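Local coordinates for protein-glutamate methylesterase/protein-glutamine glutaminase (Thermotoga maritima, PDB 3SFT) that probably hydrolyses methyl esters on chemoreceptor glutamates and deamidates specific glutamines in bacterial chemotaxis, this chain being its catalytic domain, at residues Gly69-Pro74 with Lys94-Leu99; Ala35-Val40 with Gly75-Ala80; Leu88-Gly93 with Ala120-Ser125. One frame throughout, in Å; residues are numbered along the deposited sequence.

Contact 1: residues Gly69-Pro74 with Lys94-Leu99; sequences GEEVKP and KVFFFL
Glu71 and Phe96 form a single backbone bridge, flanked by two hydrogen bonds with a third beyond, and the two chains run at 117° to each other from Gly69 to Val72 and from Lys94 to Phe97. Glu70 O accepts from Phe97 N at 2.9 Å, in the carbonyl plane, while Val72 N gives to Val95 O at 2.8 Å. Gly69 N reaches Phe97 O at 2.9 Å from well above its carbonyl plane.

Val72 carries the apolar part. With CG1 anti to the backbone N (chi1 -174°), CG2 is anti to the carbonyl carbon and comes over the Phe97 ring, 3.5 Å from its centroid and 10° off the normal, a CH-pi contact. The same methyl lies 3.9 Å from Val95 CG1. Strand 94-100 belongs to an antiparallel hairpin with strand 85-91, so the bridge ties that hairpin to the loop leading into strand 76-79 of the parallel sheet.

Glu71 CB lies 3.7 Å from Phe96 CE1, an oblique approach. From there the extended Glu71 chain takes OE2 to 3.9 Å from Lys94 NZ, a long salt bridge that is likely to be weak. Glu70 OE2 forms a salt bridge with Lys64 NZ, and OE1 accepts a hydrogen bond from Glu67 N.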
loop_
_atom_site.group_PDB
_atom_site.type_symbol
_atom_site.label_atom_id
_atom_site.label_comp_id
_atom_site.label_asym_id
_atom_site.label_seq_id
_atom_site.Cartn_x
_atom_site.Cartn_y
_atom_site.Cartn_z
ATOM N N GLY A 69 3.843 12.010 12.230
ATOM C CA GLY A 69 3.483 11.823 13.624
ATOM C C GLY A 69 2.058 11.340 13.858
ATOM O O GLY A 69 1.663 11.106 14.999
ATOM N N GLU A 70 1.282 11.199 12.787
ATOM C CA GLU A 70 -0.103 10.741 12.895
ATOM C C GLU A 70 -0.187 9.257 13.257
ATOM O O GLU A 70 0.626 8.451 12.801
ATOM C CB GLU A 70 -0.848 11.003 11.580
ATOM C CG GLU A 70 -2.307 10.532 11.557
ATOM C CD GLU A 70 -3.013 10.812 10.229
ATOM O OE1 GLU A 70 -2.333 11.063 9.213
ATOM O OE2 GLU A 70 -4.259 10.778 10.200
ATOM N N GLU A 71 -1.167 8.911 14.090
ATOM C CA GLU A 71 -1.379 7.529 14.502
ATOM C C GLU A 71 -2.101 6.753 13.400
ATOM O O GLU A 71 -3.122 7.207 12.880
ATOM C CB GLU A 71 -2.201 7.469 15.794
ATOM C CG GLU A 71 -2.246 6.073 16.416
ATOM C CD GLU A 71 -3.168 5.964 17.621
ATOM O OE1 GLU A 71 -3.413 6.986 18.305
ATOM O OE2 GLU A 71 -3.646 4.841 17.882
ATOM N N VAL A 72 -1.561 5.589 13.047
ATOM C CA VAL A 72 -2.135 4.732 12.011
ATOM C C VAL A 72 -3.324 3.968 12.601
ATOM O O VAL A 72 -3.143 3.066 13.414
ATOM C CB VAL A 72 -1.077 3.739 11.498
ATOM C CG1 VAL A 72 -1.611 2.954 10.326
ATOM C CG2 VAL A 72 0.191 4.489 11.103
ATOM N N LYS A 73 -4.535 4.310 12.167
ATOM C CA LYS A 73 -5.744 3.681 12.699
ATOM C C LYS A 73 -6.615 2.967 11.672
ATOM O O LYS A 73 -6.599 3.305 10.493
ATOM C CB LYS A 73 -6.606 4.739 13.401
ATOM C CG LYS A 73 -5.872 5.572 14.451
ATOM C CD LYS A 73 -6.827 6.504 15.192
ATOM C CE LYS A 73 -7.477 7.521 14.252
ATOM N NZ LYS A 73 -8.542 8.328 14.931
ATOM N N PRO A 74 -7.371 1.944 12.115
ATOM C CA PRO A 74 -8.262 1.192 11.223
ATOM C C PRO A 74 -9.429 2.099 10.816
ATOM O O PRO A 74 -9.761 3.053 11.522
ATOM C CB PRO A 74 -8.723 0.022 12.101
ATOM C CG PRO A 74 -8.643 0.574 13.495
ATOM C CD PRO A 74 -7.340 1.337 13.460
ATOM N N LYS A 94 1.452 1.460 19.964
ATOM C CA LYS A 94 0.732 2.122 18.876
ATOM C C LYS A 94 1.675 2.330 17.695
ATOM O O LYS A 94 2.896 2.249 17.847
ATOM C CB LYS A 94 0.195 3.483 19.329
ATOM C CG LYS A 94 -0.857 3.436 20.419
ATOM C CD LYS A 94 -1.090 4.830 20.971
ATOM C CE LYS A 94 -2.036 4.822 22.159
ATOM N NZ LYS A 94 -3.434 4.547 21.750
ATOM N N VAL A 95 1.107 2.613 16.525
ATOM C CA VAL A 95 1.907 2.837 15.323
ATOM C C VAL A 95 1.684 4.242 14.768
ATOM O O VAL A 95 0.548 4.706 14.654
ATOM C CB VAL A 95 1.613 1.779 14.236
ATOM C CG1 VAL A 95 2.481 2.030 13.005
ATOM C CG2 VAL A 95 1.893 0.384 14.785
ATOM N N PHE A 96 2.785 4.910 14.433
ATOM C CA PHE A 96 2.741 6.274 13.917
ATOM C C PHE A 96 3.529 6.427 12.620
ATOM O O PHE A 96 4.494 5.701 12.377
ATOM C CB PHE A 96 3.321 7.246 14.961
ATOM C CG PHE A 96 2.589 7.237 16.276
ATOM C CD1 PHE A 96 1.536 8.118 16.510
ATOM C CD2 PHE A 96 2.943 6.339 17.280
ATOM C CE1 PHE A 96 0.842 8.105 17.726
ATOM C CE2 PHE A 96 2.252 6.318 18.500
ATOM C CZ PHE A 96 1.197 7.207 18.718
ATOM N N PHE A 97 3.115 7.384 11.795
ATOM C CA PHE A 97 3.796 7.670 10.538
ATOM C C PHE A 97 4.937 8.647 10.788
ATOM O O PHE A 97 4.935 9.390 11.767
ATOM C CB PHE A 97 2.855 8.374 9.550
ATOM C CG PHE A 97 1.776 7.502 8.987
ATOM C CD1 PHE A 97 2.093 6.390 8.213
ATOM C CD2 PHE A 97 0.439 7.821 9.188
ATOM C CE1 PHE A 97 1.093 5.608 7.645
ATOM C CE2 PHE A 97 -0.568 7.048 8.625
ATOM C CZ PHE A 97 -0.237 5.936 7.848
ATOM N N PHE A 98 5.908 8.642 9.889
ATOM C CA PHE A 98 7.001 9.598 9.951
ATOM C C PHE A 98 7.470 9.848 8.530
ATOM O O PHE A 98 7.461 8.940 7.695
ATOM C CB PHE A 98 8.140 9.186 10.904
ATOM C CG PHE A 98 8.986 8.034 10.427
ATOM C CD1 PHE A 98 10.028 8.241 9.531
ATOM C CD2 PHE A 98 8.796 6.758 10.949
ATOM C CE1 PHE A 98 10.875 7.195 9.163
ATOM C CE2 PHE A 98 9.637 5.705 10.590
ATOM C CZ PHE A 98 10.679 5.926 9.697
ATOM N N LEU A 99 7.741 11.112 8.230
ATOM C CA LEU A 99 8.189 11.500 6.905
ATOM C C LEU A 99 9.706 11.509 6.850
ATOM O O LEU A 99 10.372 12.304 7.514
ATOM C CB LEU A 99 7.596 12.858 6.520
ATOM C CG LEU A 99 6.064 12.870 6.441
ATOM C CD1 LEU A 99 5.561 14.250 6.057
ATOM C CD2 LEU A 99 5.586 11.832 5.435
#

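Contact 2: residues Ala35-Val40 with Gly75-Ala80; sequences APIVVV and GFVYIA
Ile37, Val38 and Val39 pair in parallel register with Val77, Tyr78 and Ile79, the strand axes 21° apart. The ladder alternates: Ile37 N gives to Phe76 O at 3.1 Å, Ile37 O receives Tyr78 N, Val39 N gives to Tyr78 O at 2.7 Å, and Val39 O receives Ala80 N. Ahead of it a water donates to both Ala35 O and Phe76 O.

Tyr78 can be followed outward from CB, which lies near Ile37 O. Its chi1 of -52° sets CG beside its own backbone N, still near that oxygen. CD2 comes closer to Ile37 O, at 3.5 Å. CE2 then meets Pro36 CB at 4.4 Å, near the ring plane at its edge, and OH accepts a hydrogen bond from Lys73 N.

Ile37, Val39, Val77 and Ile79 share the face away from Val38 and Tyr78. Val77 CG1 touches Val39 CG2 at 3.9 Å, while Val77 CG2 faces Ile37 CB and CD1; Ile79 CD1 packs on Val39 CB at 3.6 Å. An alanine at Val77 would probably open a gap beside Ile37 CD1 and Val39 CG2, both left without these methyl partners.

The Val40 side chain lies about 5 Å from those of His42 and Asp138, predicted active-site residues. In this modified doubly wound fold, strand 37-41 also bonds to strand 9-14, Val77 packs on Val63 of strand 62-65, and Val38 and Val40 lie against helix 112-123.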
loop_
_atom_site.group_PDB
_atom_site.type_symbol
_atom_site.label_atom_id
_atom_site.label_comp_id
_atom_site.label_asym_id
_atom_site.label_seq_id
_atom_site.Cartn_x
_atom_site.Cartn_y
_atom_site.Cartn_z
ATOM N N ALA A 35 -8.437 -3.221 9.543
ATOM C CA ALA A 35 -7.013 -2.958 9.373
ATOM C C ALA A 35 -6.763 -1.643 8.667
ATOM O O ALA A 35 -7.446 -1.314 7.703
ATOM C CB ALA A 35 -6.354 -4.094 8.595
ATOM N N PRO A 36 -5.809 -0.846 9.167
ATOM C CA PRO A 36 -5.527 0.430 8.504
ATOM C C PRO A 36 -4.924 0.137 7.128
ATOM O O PRO A 36 -4.283 -0.899 6.939
ATOM C CB PRO A 36 -4.511 1.085 9.438
ATOM C CG PRO A 36 -3.845 -0.081 10.108
ATOM C CD PRO A 36 -4.988 -1.009 10.378
ATOM N N ILE A 37 -5.191 1.002 6.157
ATOM C CA ILE A 37 -4.655 0.811 4.812
ATOM C C ILE A 37 -3.735 1.970 4.447
ATOM O O ILE A 37 -4.064 3.132 4.691
ATOM C CB ILE A 37 -5.782 0.701 3.760
ATOM C CG1 ILE A 37 -6.701 -0.475 4.097
ATOM C CG2 ILE A 37 -5.194 0.531 2.362
ATOM C CD1 ILE A 37 -7.880 -0.619 3.175
ATOM N N VAL A 38 -2.565 1.642 3.912
ATOM C CA VAL A 38 -1.587 2.645 3.500
ATOM C C VAL A 38 -1.357 2.508 1.998
ATOM O O VAL A 38 -1.100 1.410 1.495
ATOM C CB VAL A 38 -0.242 2.461 4.244
ATOM C CG1 VAL A 38 0.751 3.522 3.805
ATOM C CG2 VAL A 38 -0.458 2.525 5.754
ATOM N N VAL A 39 -1.478 3.615 1.278
ATOM C CA VAL A 39 -1.284 3.591 -0.163
ATOM C C VAL A 39 -0.124 4.477 -0.592
ATOM O O VAL A 39 -0.091 5.659 -0.269
ATOM C CB VAL A 39 -2.562 4.062 -0.913
ATOM C CG1 VAL A 39 -2.309 4.110 -2.417
ATOM C CG2 VAL A 39 -3.732 3.138 -0.602
ATOM N N VAL A 40 0.839 3.884 -1.293
ATOM C CA VAL A 40 1.984 4.612 -1.818
ATOM C C VAL A 40 1.838 4.598 -3.340
ATOM O O VAL A 40 2.116 3.597 -3.999
ATOM C CB VAL A 40 3.334 3.961 -1.424
ATOM C CG1 VAL A 40 4.483 4.760 -2.006
ATOM C CG2 VAL A 40 3.474 3.882 0.097
ATOM N N GLY A 75 -10.032 1.808 9.668
ATOM C CA GLY A 75 -11.128 2.626 9.179
ATOM C C GLY A 75 -10.633 3.781 8.320
ATOM O O GLY A 75 -11.427 4.571 7.824
ATOM N N PHE A 76 -9.316 3.885 8.159
ATOM C CA PHE A 76 -8.704 4.940 7.356
ATOM C C PHE A 76 -7.826 4.372 6.241
ATOM O O PHE A 76 -7.291 3.265 6.350
ATOM C CB PHE A 76 -7.819 5.839 8.223
ATOM C CG PHE A 76 -8.574 6.706 9.188
ATOM C CD1 PHE A 76 -8.883 8.023 8.859
ATOM C CD2 PHE A 76 -8.948 6.221 10.441
ATOM C CE1 PHE A 76 -9.553 8.852 9.762
ATOM C CE2 PHE A 76 -9.620 7.039 11.357
ATOM C CZ PHE A 76 -9.923 8.358 11.015
ATOM N N VAL A 77 -7.682 5.155 5.175
ATOM C CA VAL A 77 -6.846 4.814 4.037
ATOM C C VAL A 77 -5.936 6.034 3.897
ATOM O O VAL A 77 -6.408 7.153 3.676
ATOM C CB VAL A 77 -7.686 4.592 2.755
ATOM C CG1 VAL A 77 -6.776 4.271 1.566
ATOM C CG2 VAL A 77 -8.668 3.450 2.972
ATOM N N TYR A 78 -4.643 5.827 4.124
ATOM C CA TYR A 78 -3.672 6.913 4.064
ATOM C C TYR A 78 -2.856 6.939 2.772
ATOM O O TYR A 78 -2.222 5.951 2.415
ATOM C CB TYR A 78 -2.721 6.824 5.257
ATOM C CG TYR A 78 -3.403 6.736 6.607
ATOM C CD1 TYR A 78 -3.765 7.890 7.305
ATOM C CD2 TYR A 78 -3.668 5.499 7.195
ATOM C CE1 TYR A 78 -4.374 7.813 8.554
ATOM C CE2 TYR A 78 -4.275 5.410 8.445
ATOM C CZ TYR A 78 -4.624 6.571 9.119
ATOM O OH TYR A 78 -5.221 6.495 10.350
ATOM N N ILE A 79 -2.876 8.079 2.085
ATOM C CA ILE A 79 -2.130 8.253 0.843
ATOM C C ILE A 79 -0.799 8.922 1.195
ATOM O O ILE A 79 -0.783 9.965 1.854
ATOM C CB ILE A 79 -2.888 9.172 -0.159
ATOM C CG1 ILE A 79 -4.311 8.658 -0.414
ATOM C CG2 ILE A 79 -2.110 9.300 -1.447
ATOM C CD1 ILE A 79 -4.407 7.196 -0.832
ATOM N N ALA A 80 0.312 8.322 0.776
ATOM C CA ALA A 80 1.625 8.895 1.067
ATOM C C ALA A 80 1.814 10.236 0.345
ATOM O O ALA A 80 1.557 10.340 -0.850
ATOM C CB ALA A 80 2.728 7.915 0.672
HETATM O O HOH W 1 -8.810 0.996 7.296
#

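Contact 3: residues Leu88-Gly93 with Ala120-Ser125; sequences LKAQNG and AEIYKS
Leu88 meets the one aromatic ring of the contact, that of Tyr123, through its CD2 methyl, which lies 4.4 Å from CE2. The approach is oblique and the touch light. Outside the two segments the Tyr123 side chain also packs on Val5, Ile9 and Val95; Leu88 shares both Ile9 and Val95 with it.

Ile122 carries most of the contact. CG1 is anti to the carbonyl carbon (chi1 -63°), and the chain then runs on extended (chi2 177°), which carries CD1 up to the strand backbone. There this methyl sits 3.6 Å from Leu88 O. It is 3.7 Å from Ala90 N, and it also touches Lys89 CA and Leu88 CB. The CG2 branch takes the other partner, Ala90 CB, at 4.1 Å. A long side chain against a short one fits the wide backbone separation, 6.7 Å between the CA atoms of Ala90 and Ile122.

Lys124 is the first residue to leave helical geometry, with a positive phi, although its N still bonds to Ala120 O. Its side chain folds back so that NZ donates to Glu121 O at 3.1 Å, and its own O receives the hydroxyl of Thr127.

The end of strand 85-91, which pairs antiparallel with strand 94-100, is thus laid against the C-terminal turn of helix 112-123, burying a modest 165 Å². The Ile122 methyl packs on strand backbone and apolar side chains with no polar pair across, and the contacts are of van der Waals type, so the fit probably rests on the shape and reach of Ile122, which has the largest share.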
loop_
_atom_site.group_PDB
_atom_site.type_symbol
_atom_site.label_atom_id
_atom_site.label_comp_id
_atom_site.label_asym_id
_atom_site.label_seq_id
_atom_site.Cartn_x
_atom_site.Cartn_y
_atom_site.Cartn_z
ATOM N N LEU A 88 6.900 4.087 9.159
ATOM C CA LEU A 88 6.005 3.680 10.235
ATOM C C LEU A 88 6.886 3.319 11.421
ATOM O O LEU A 88 7.966 2.755 11.246
ATOM C CB LEU A 88 5.148 2.470 9.847
ATOM C CG LEU A 88 3.942 2.725 8.943
ATOM C CD1 LEU A 88 4.348 2.621 7.483
ATOM C CD2 LEU A 88 2.858 1.713 9.252
ATOM N N LYS A 89 6.451 3.692 12.619
ATOM C CA LYS A 89 7.211 3.400 13.829
ATOM C C LYS A 89 6.274 2.983 14.947
ATOM O O LYS A 89 5.167 3.514 15.077
ATOM C CB LYS A 89 8.044 4.615 14.262
ATOM C CG LYS A 89 7.224 5.862 14.564
ATOM C CD LYS A 89 8.107 7.086 14.773
ATOM C CE LYS A 89 7.267 8.349 14.873
ATOM N NZ LYS A 89 8.109 9.575 14.893
ATOM N N ALA A 90 6.704 1.989 15.717
ATOM C CA ALA A 90 5.913 1.488 16.833
ATOM C C ALA A 90 6.374 2.171 18.117
ATOM O O ALA A 90 7.569 2.208 18.419
ATOM C CB ALA A 90 6.063 -0.026 16.951
ATOM N N GLN A 91 5.424 2.741 18.850
ATOM C CA GLN A 91 5.731 3.431 20.101
ATOM C C GLN A 91 4.637 3.164 21.116
ATOM O O GLN A 91 3.467 3.445 20.858
ATOM C CB GLN A 91 5.852 4.948 19.871
ATOM C CG GLN A 91 7.094 5.388 19.092
ATOM C CD GLN A 91 7.075 6.867 18.732
ATOM O OE1 GLN A 91 6.066 7.388 18.256
ATOM N NE2 GLN A 91 8.196 7.545 18.946
ATOM N N ASN A 92 5.014 2.551 22.236
ATOM C CA ASN A 92 4.076 2.262 23.323
ATOM C C ASN A 92 2.818 1.520 22.856
ATOM O O ASN A 92 1.697 1.925 23.166
ATOM C CB ASN A 92 3.696 3.581 24.016
ATOM C CG ASN A 92 2.965 3.371 25.332
ATOM O OD1 ASN A 92 3.441 2.649 26.208
ATOM N ND2 ASN A 92 1.802 4.008 25.477
ATOM N N GLY A 93 3.012 0.462 22.070
ATOM C CA GLY A 93 1.889 -0.320 21.576
ATOM C C GLY A 93 1.057 0.288 20.454
ATOM O O GLY A 93 0.049 -0.291 20.052
ATOM N N ALA A 120 6.525 -4.242 7.581
ATOM C CA ALA A 120 6.843 -5.649 7.787
ATOM C C ALA A 120 7.571 -5.904 9.102
ATOM O O ALA A 120 7.268 -6.859 9.815
ATOM C CB ALA A 120 7.668 -6.169 6.627
ATOM N N GLU A 121 8.531 -5.045 9.420
ATOM C CA GLU A 121 9.307 -5.181 10.644
ATOM C C GLU A 121 8.432 -5.032 11.894
ATOM O O GLU A 121 8.689 -5.668 12.919
ATOM C CB GLU A 121 10.426 -4.145 10.647
ATOM C CG GLU A 121 11.677 -4.572 11.391
ATOM C CD GLU A 121 12.887 -3.707 11.044
ATOM O OE1 GLU A 121 13.028 -3.310 9.863
ATOM O OE2 GLU A 121 13.701 -3.428 11.953
ATOM N N ILE A 122 7.387 -4.212 11.792
ATOM C CA ILE A 122 6.470 -3.971 12.903
ATOM C C ILE A 122 5.357 -5.010 12.991
ATOM O O ILE A 122 5.151 -5.617 14.042
ATOM C CB ILE A 122 5.807 -2.575 12.798
ATOM C CG1 ILE A 122 6.862 -1.470 12.885
ATOM C CG2 ILE A 122 4.766 -2.398 13.896
ATOM C CD1 ILE A 122 6.292 -0.076 12.709
ATOM N N TYR A 123 4.629 -5.188 11.892
ATOM C CA TYR A 123 3.513 -6.125 11.847
ATOM C C TYR A 123 3.878 -7.582 11.558
ATOM O O TYR A 123 3.083 -8.485 11.817
ATOM C CB TYR A 123 2.461 -5.631 10.852
ATOM C CG TYR A 123 1.769 -4.355 11.283
ATOM C CD1 TYR A 123 0.528 -4.391 11.919
ATOM C CD2 TYR A 123 2.352 -3.110 11.051
ATOM C CE1 TYR A 123 -0.116 -3.215 12.316
ATOM C CE2 TYR A 123 1.719 -1.933 11.441
ATOM C CZ TYR A 123 0.490 -1.993 12.071
ATOM O OH TYR A 123 -0.132 -0.828 12.454
ATOM N N LYS A 124 5.067 -7.805 11.011
ATOM C CA LYS A 124 5.541 -9.151 10.684
ATOM C C LYS A 124 4.534 -10.027 9.926
ATOM O O LYS A 124 4.053 -9.630 8.866
ATOM C CB LYS A 124 6.068 -9.852 11.943
ATOM C CG LYS A 124 7.311 -9.186 12.519
ATOM C CD LYS A 124 7.905 -9.993 13.664
ATOM C CE LYS A 124 9.197 -9.366 14.180
ATOM N NZ LYS A 124 8.950 -8.054 14.842
ATOM N N SER A 125 4.188 -11.192 10.474
ATOM C CA SER A 125 3.248 -12.097 9.803
ATOM C C SER A 125 1.862 -11.495 9.564
ATOM O O SER A 125 1.096 -12.005 8.750
ATOM C CB SER A 125 3.123 -13.429 10.556
ATOM O OG SER A 125 2.374 -13.292 11.751
#

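How the contacts relate
From the N terminus, contact 2 opens first, at Ala35-Val40, and closes at Gly75-Ala80 a loop that holds helix 48-58 and strand 62-65. Before it closes, contact 1 has opened at Gly69-Pro74; it closes at Lys94-Leu99, so the two cross, and they touch through Lys73 and Tyr78. Contact 3 starts at Leu88-Gly93, inside the span of contact 1, and ends at Ala120-Ser125, so these two cross as well, meeting at the Phe96 O to Lys89 N bond of the hairpin. Contacts 2 and 3 follow in series without touching. Together they link the parallel sheet, through the 69-74 loop, to the hairpin and onward to helix 112-123.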